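Trehalose monomycolate transport factor A (Mycolicibacterium smegmatis MC2 155, PDB 6T84) is required for MmpL3-dependent transport of trehalose monomycolate to the mycobacterial cell wall, binding MmpL3 through its N-terminal domain. Local coordinates at residues V84-P96 and M128-M142. Residues are numbered along the deposited sequence; the frame is centred on the assembly and turned at random.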
loop_
_atom_site.group_PDB
_atom_site.type_symbol
_atom_site.label_atom_id
_atom_site.label_comp_id
_atom_site.label_asym_id
_atom_site.label_seq_id
_atom_site.Cartn_x
_atom_site.Cartn_y
_atom_site.Cartn_z
ATOM N N VAL A 84 -12.750 -7.915 -3.805
ATOM C CA VAL A 84 -12.745 -7.656 -2.354
ATOM C C VAL A 84 -11.649 -6.644 -2.027
ATOM O O VAL A 84 -10.554 -6.697 -2.607
ATOM C CB VAL A 84 -12.513 -8.978 -1.590
ATOM C CG1 VAL A 84 -12.439 -8.790 -0.044
ATOM C CG2 VAL A 84 -13.620 -9.987 -1.919
ATOM N N VAL A 85 -11.925 -5.730 -1.091
ATOM C CA VAL A 85 -10.924 -4.792 -0.556
ATOM C C VAL A 85 -10.677 -5.148 0.897
ATOM O O VAL A 85 -11.628 -5.269 1.663
ATOM C CB VAL A 85 -11.394 -3.330 -0.666
ATOM C CG1 VAL A 85 -10.436 -2.359 0.087
ATOM C CG2 VAL A 85 -11.481 -2.947 -2.114
ATOM N N VAL A 86 -9.428 -5.331 1.243
ATOM C CA VAL A 86 -8.996 -5.407 2.652
ATOM C C VAL A 86 -8.135 -4.188 2.932
ATOM O O VAL A 86 -7.252 -3.848 2.123
ATOM C CB VAL A 86 -8.223 -6.714 2.911
ATOM C CG1 VAL A 86 -7.701 -6.781 4.403
ATOM C CG2 VAL A 86 -9.116 -7.949 2.616
ATOM N N ASP A 87 -8.358 -3.550 4.090
ATOM C CA ASP A 87 -7.594 -2.379 4.525
ATOM C C ASP A 87 -7.157 -2.674 5.957
ATOM O O ASP A 87 -7.999 -2.942 6.823
ATOM C CB ASP A 87 -8.523 -1.152 4.461
ATOM C CG ASP A 87 -7.861 0.149 4.860
ATOM O OD1 ASP A 87 -7.346 0.197 5.991
ATOM O OD2 ASP A 87 -7.908 1.132 4.067
ATOM N N LEU A 88 -5.864 -2.667 6.168
ATOM C CA LEU A 88 -5.232 -2.962 7.471
ATOM C C LEU A 88 -4.490 -1.687 7.875
ATOM O O LEU A 88 -3.516 -1.309 7.216
ATOM C CB LEU A 88 -4.249 -4.118 7.241
ATOM C CG LEU A 88 -3.370 -4.582 8.401
ATOM C CD1 LEU A 88 -4.264 -5.168 9.501
ATOM C CD2 LEU A 88 -2.309 -5.619 7.941
ATOM N N ARG A 89 -4.915 -1.025 8.962
ATOM C CA ARG A 89 -4.343 0.275 9.300
ATOM C C ARG A 89 -4.149 0.383 10.805
ATOM O O ARG A 89 -4.803 -0.318 11.587
ATOM C CB ARG A 89 -5.190 1.439 8.770
ATOM C CG ARG A 89 -6.590 1.437 9.276
ATOM C CD ARG A 89 -7.398 2.644 8.782
ATOM N NE ARG A 89 -7.483 2.647 7.304
ATOM C CZ ARG A 89 -7.672 3.742 6.574
ATOM N NH1 ARG A 89 -7.878 4.910 7.178
ATOM N NH2 ARG A 89 -7.698 3.687 5.226
ATOM N N LEU A 90 -3.232 1.254 11.205
ATOM C CA LEU A 90 -2.984 1.410 12.648
ATOM C C LEU A 90 -4.279 1.820 13.348
ATOM O O LEU A 90 -5.073 2.606 12.834
ATOM C CB LEU A 90 -1.937 2.516 12.863
ATOM C CG LEU A 90 -0.576 2.232 12.289
ATOM C CD1 LEU A 90 0.394 3.389 12.553
ATOM C CD2 LEU A 90 -0.014 0.914 12.837
ATOM N N LYS A 91 -4.454 1.332 14.577
ATOM C CA LYS A 91 -5.688 1.590 15.325
ATOM C C LYS A 91 -5.942 3.082 15.590
ATOM O O LYS A 91 -7.110 3.495 15.728
ATOM C CB LYS A 91 -5.700 0.747 16.607
ATOM C CG LYS A 91 -4.661 1.158 17.569
ATOM C CD LYS A 91 -4.725 0.243 18.810
ATOM C CE LYS A 91 -3.806 0.724 19.936
ATOM N NZ LYS A 91 -2.382 0.323 19.747
ATOM N N GLY A 92 -4.896 3.900 15.725
ATOM C CA GLY A 92 -5.234 5.297 16.015
ATOM C C GLY A 92 -5.679 6.134 14.825
ATOM O O GLY A 92 -6.023 7.317 15.015
ATOM N N LEU A 93 -5.697 5.560 13.614
ATOM C CA LEU A 93 -6.093 6.288 12.429
ATOM C C LEU A 93 -7.598 6.199 12.229
ATOM O O LEU A 93 -8.270 5.315 12.756
ATOM C CB LEU A 93 -5.376 5.719 11.184
ATOM C CG LEU A 93 -3.849 5.834 11.280
ATOM C CD1 LEU A 93 -3.162 5.140 10.092
ATOM C CD2 LEU A 93 -3.388 7.308 11.462
ATOM N N LYS A 94 -8.126 7.104 11.416
ATOM C CA LYS A 94 -9.565 7.094 11.175
ATOM C C LYS A 94 -9.941 5.867 10.362
ATOM O O LYS A 94 -9.149 5.363 9.567
ATOM C CB LYS A 94 -9.970 8.315 10.339
ATOM C CG LYS A 94 -9.660 9.671 10.957
ATOM C CD LYS A 94 -10.794 10.162 11.845
ATOM C CE LYS A 94 -10.456 11.513 12.447
ATOM N NZ LYS A 94 -11.559 12.066 13.267
ATOM N N GLU A 95 -11.153 5.369 10.577
ATOM C CA GLU A 95 -11.659 4.282 9.747
ATOM C C GLU A 95 -11.751 4.781 8.306
ATOM O O GLU A 95 -11.908 6.000 8.061
ATOM C CB GLU A 95 -13.072 3.877 10.159
ATOM C CG GLU A 95 -13.215 3.512 11.628
ATOM C CD GLU A 95 -14.604 2.986 11.941
ATOM O OE1 GLU A 95 -15.554 3.337 11.201
ATOM O OE2 GLU A 95 -14.740 2.208 12.914
ATOM N N PRO A 96 -11.641 3.873 7.329
ATOM C CA PRO A 96 -11.924 4.246 5.943
ATOM C C PRO A 96 -13.278 4.917 5.900
ATOM O O PRO A 96 -14.229 4.472 6.540
ATOM C CB PRO A 96 -11.953 2.899 5.215
ATOM C CG PRO A 96 -11.284 1.916 6.128
ATOM C CD PRO A 96 -11.293 2.443 7.493
ATOM N N MET A 128 -1.633 -13.902 8.830
ATOM C CA MET A 128 -2.059 -12.503 8.872
ATOM C C MET A 128 -1.922 -11.936 10.276
ATOM O O MET A 128 -1.561 -10.767 10.457
ATOM C CB MET A 128 -3.495 -12.379 8.394
ATOM C CG MET A 128 -3.975 -10.924 8.332
ATOM S SD MET A 128 -3.189 -9.883 7.055
ATOM C CE MET A 128 -4.216 -10.396 5.648
ATOM N N VAL A 129 -2.293 -12.714 11.296
ATOM C CA VAL A 129 -2.149 -12.210 12.668
ATOM C C VAL A 129 -0.685 -11.898 12.960
ATOM O O VAL A 129 -0.359 -10.822 13.489
ATOM C CB VAL A 129 -2.728 -13.226 13.675
ATOM C CG1 VAL A 129 -2.385 -12.803 15.124
ATOM C CG2 VAL A 129 -4.252 -13.291 13.495
ATOM N N THR A 130 0.217 -12.835 12.636
ATOM C CA THR A 130 1.622 -12.544 12.891
ATOM C C THR A 130 2.060 -11.293 12.139
ATOM O O THR A 130 2.718 -10.426 12.718
ATOM C CB THR A 130 2.484 -13.760 12.525
ATOM O OG1 THR A 130 2.037 -14.882 13.302
ATOM C CG2 THR A 130 3.988 -13.532 12.773
ATOM N N PHE A 131 1.709 -11.178 10.844
ATOM C CA PHE A 131 2.090 -10.012 10.053
ATOM C C PHE A 131 1.597 -8.697 10.682
ATOM O O PHE A 131 2.326 -7.698 10.700
ATOM C CB PHE A 131 1.528 -10.205 8.639
ATOM C CG PHE A 131 1.788 -9.037 7.709
ATOM C CD1 PHE A 131 3.060 -8.781 7.222
ATOM C CD2 PHE A 131 0.758 -8.201 7.366
ATOM C CE1 PHE A 131 3.299 -7.676 6.383
ATOM C CE2 PHE A 131 0.983 -7.096 6.524
ATOM C CZ PHE A 131 2.251 -6.857 6.023
ATOM N N ALA A 132 0.343 -8.654 11.109
ATOM C CA ALA A 132 -0.177 -7.406 11.681
ATOM C C ALA A 132 0.605 -6.974 12.919
ATOM O O ALA A 132 0.693 -5.778 13.219
ATOM C CB ALA A 132 -1.646 -7.548 12.053
ATOM N N HIS A 133 1.127 -7.948 13.653
ATOM C CA HIS A 133 1.988 -7.621 14.801
ATOM C C HIS A 133 3.436 -7.322 14.405
ATOM O O HIS A 133 4.117 -6.558 15.118
ATOM C CB HIS A 133 1.986 -8.826 15.774
ATOM C CG HIS A 133 0.763 -8.889 16.610
ATOM N ND1 HIS A 133 -0.339 -9.673 16.355
ATOM C CD2 HIS A 133 0.518 -8.284 17.789
ATOM C CE1 HIS A 133 -1.216 -9.529 17.342
ATOM N NE2 HIS A 133 -0.703 -8.701 18.225
ATOM N N THR A 134 3.973 -7.935 13.331
ATOM C CA THR A 134 5.393 -7.772 13.006
ATOM C C THR A 134 5.690 -6.654 12.021
ATOM O O THR A 134 6.797 -6.111 12.037
ATOM C CB THR A 134 6.010 -9.067 12.457
ATOM O OG1 THR A 134 5.308 -9.485 11.302
ATOM C CG2 THR A 134 5.916 -10.220 13.463
ATOM N N ALA A 135 4.740 -6.287 11.170
ATOM C CA ALA A 135 5.011 -5.242 10.192
ATOM C C ALA A 135 5.358 -3.946 10.905
ATOM O O ALA A 135 4.723 -3.606 11.909
ATOM C CB ALA A 135 3.774 -5.069 9.289
ATOM N N PRO A 136 6.306 -3.171 10.384
ATOM C CA PRO A 136 6.708 -1.928 11.068
ATOM C C PRO A 136 5.564 -0.927 11.191
ATOM O O PRO A 136 4.673 -0.850 10.338
ATOM C CB PRO A 136 7.838 -1.367 10.171
ATOM C CG PRO A 136 7.570 -1.979 8.824
ATOM C CD PRO A 136 7.001 -3.390 9.107
ATOM N N ASP A 137 5.613 -0.124 12.258
ATOM C CA ASP A 137 4.582 0.890 12.420
ATOM C C ASP A 137 4.615 1.920 11.291
ATOM O O ASP A 137 3.623 2.595 11.085
ATOM C CB ASP A 137 4.671 1.592 13.781
ATOM C CG ASP A 137 4.557 0.623 14.959
ATOM O OD1 ASP A 137 3.665 -0.270 14.987
ATOM O OD2 ASP A 137 5.378 0.769 15.881
ATOM N N CYS A 138 5.716 2.037 10.552
ATOM C CA CYS A 138 5.730 2.995 9.447
ATOM C C CYS A 138 4.749 2.587 8.347
ATOM O O CYS A 138 4.326 3.443 7.546
ATOM C CB CYS A 138 7.175 3.186 8.913
ATOM S SG CYS A 138 7.930 1.793 7.977
ATOM N N ALA A 139 4.385 1.300 8.268
ATOM C CA ALA A 139 3.376 0.840 7.303
ATOM C C ALA A 139 2.000 1.144 7.886
ATOM O O ALA A 139 1.319 0.295 8.457
ATOM C CB ALA A 139 3.584 -0.642 7.018
ATOM N N GLU A 140 1.602 2.413 7.773
ATOM C CA GLU A 140 0.452 2.918 8.521
ATOM C C GLU A 140 -0.863 2.402 7.966
ATOM O O GLU A 140 -1.769 2.060 8.732
ATOM C CB GLU A 140 0.444 4.446 8.504
ATOM C CG GLU A 140 1.680 5.075 9.187
ATOM C CD GLU A 140 1.452 6.514 9.640
ATOM O OE1 GLU A 140 2.170 6.948 10.558
ATOM O OE2 GLU A 140 0.532 7.190 9.101
ATOM N N ILE A 141 -1.005 2.395 6.648
ATOM C CA ILE A 141 -2.227 1.945 5.997
ATOM C C ILE A 141 -1.777 1.021 4.872
ATOM O O ILE A 141 -0.945 1.399 4.042
ATOM C CB ILE A 141 -3.059 3.116 5.435
ATOM C CG1 ILE A 141 -3.478 4.128 6.519
ATOM C CG2 ILE A 141 -4.304 2.582 4.739
ATOM C CD1 ILE A 141 -4.127 5.378 5.942
ATOM N N MET A 142 -2.306 -0.202 4.850
ATOM C CA MET A 142 -2.061 -1.163 3.778
ATOM C C MET A 142 -3.411 -1.602 3.254
ATOM O O MET A 142 -4.326 -1.884 4.041
ATOM C CB MET A 142 -1.329 -2.426 4.299
ATOM C CG MET A 142 -0.052 -2.081 5.046
ATOM S SD MET A 142 0.825 -3.581 5.484
ATOM C CE MET A 142 0.759 -3.443 7.244
HETATM O O HOH W 1 -1.162 -1.019 8.710
#
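L88 of strand 86-90 pairs with M142 of strand 141-144 as an antiparallel hydrogen-bonded pair: L88 N gives M142 O a nearly straight bond of 2.7 Å, and M142 N returns one to L88 O. A further backbone bond runs from L90 N to E140 O at 3.0 Å, where E140 and I141 form a classic beta bulge; R89 and I141 are a non-hydrogen-bonded pair. The most deeply buried part lies on the sheet face that carries L88 and M142, beneath helix 126-134. There the L88 side chain, its CG anti to the backbone N (chi1 176°), runs alongside M142, and its CD2 lies 3.8 Å from M142 CE. The same methyl meets the edge of the F131 ring, 3.9 Å from CE2, while CD1 turns to A132 CB. A water 2.8 Å from both L88 O and A139 O, with more acceptors near it than protons, links the strand to the turn before its partner.

The opposite face mixes charge with hydrocarbon, and the contact becomes more exposed toward L90, L93 and D137. R89 holds D87 side-on, NE to OD1 at 2.8 Å and NH2 to OD2, both on the syn side. The arginine's bend at chi3 (61°) helps bring NE and NH2 there, and NH1 bonds K94 O. L93 CD1 rests 3.7 Å from I141 CG1, and L90 CD1 reaches D137 O at the turn 136-139.

The contact thus joins two inner, neighbouring strands of this probably cytoplasmic domain's antiparallel sheet and seats a helix on one side. Hydrocarbon and sulfur fill the helix side; across the sheet the charges of R89 and D87 probably offset each other, the guanidinium fixed in orientation by D87 and K94 O, with I141 and P96 on its two faces.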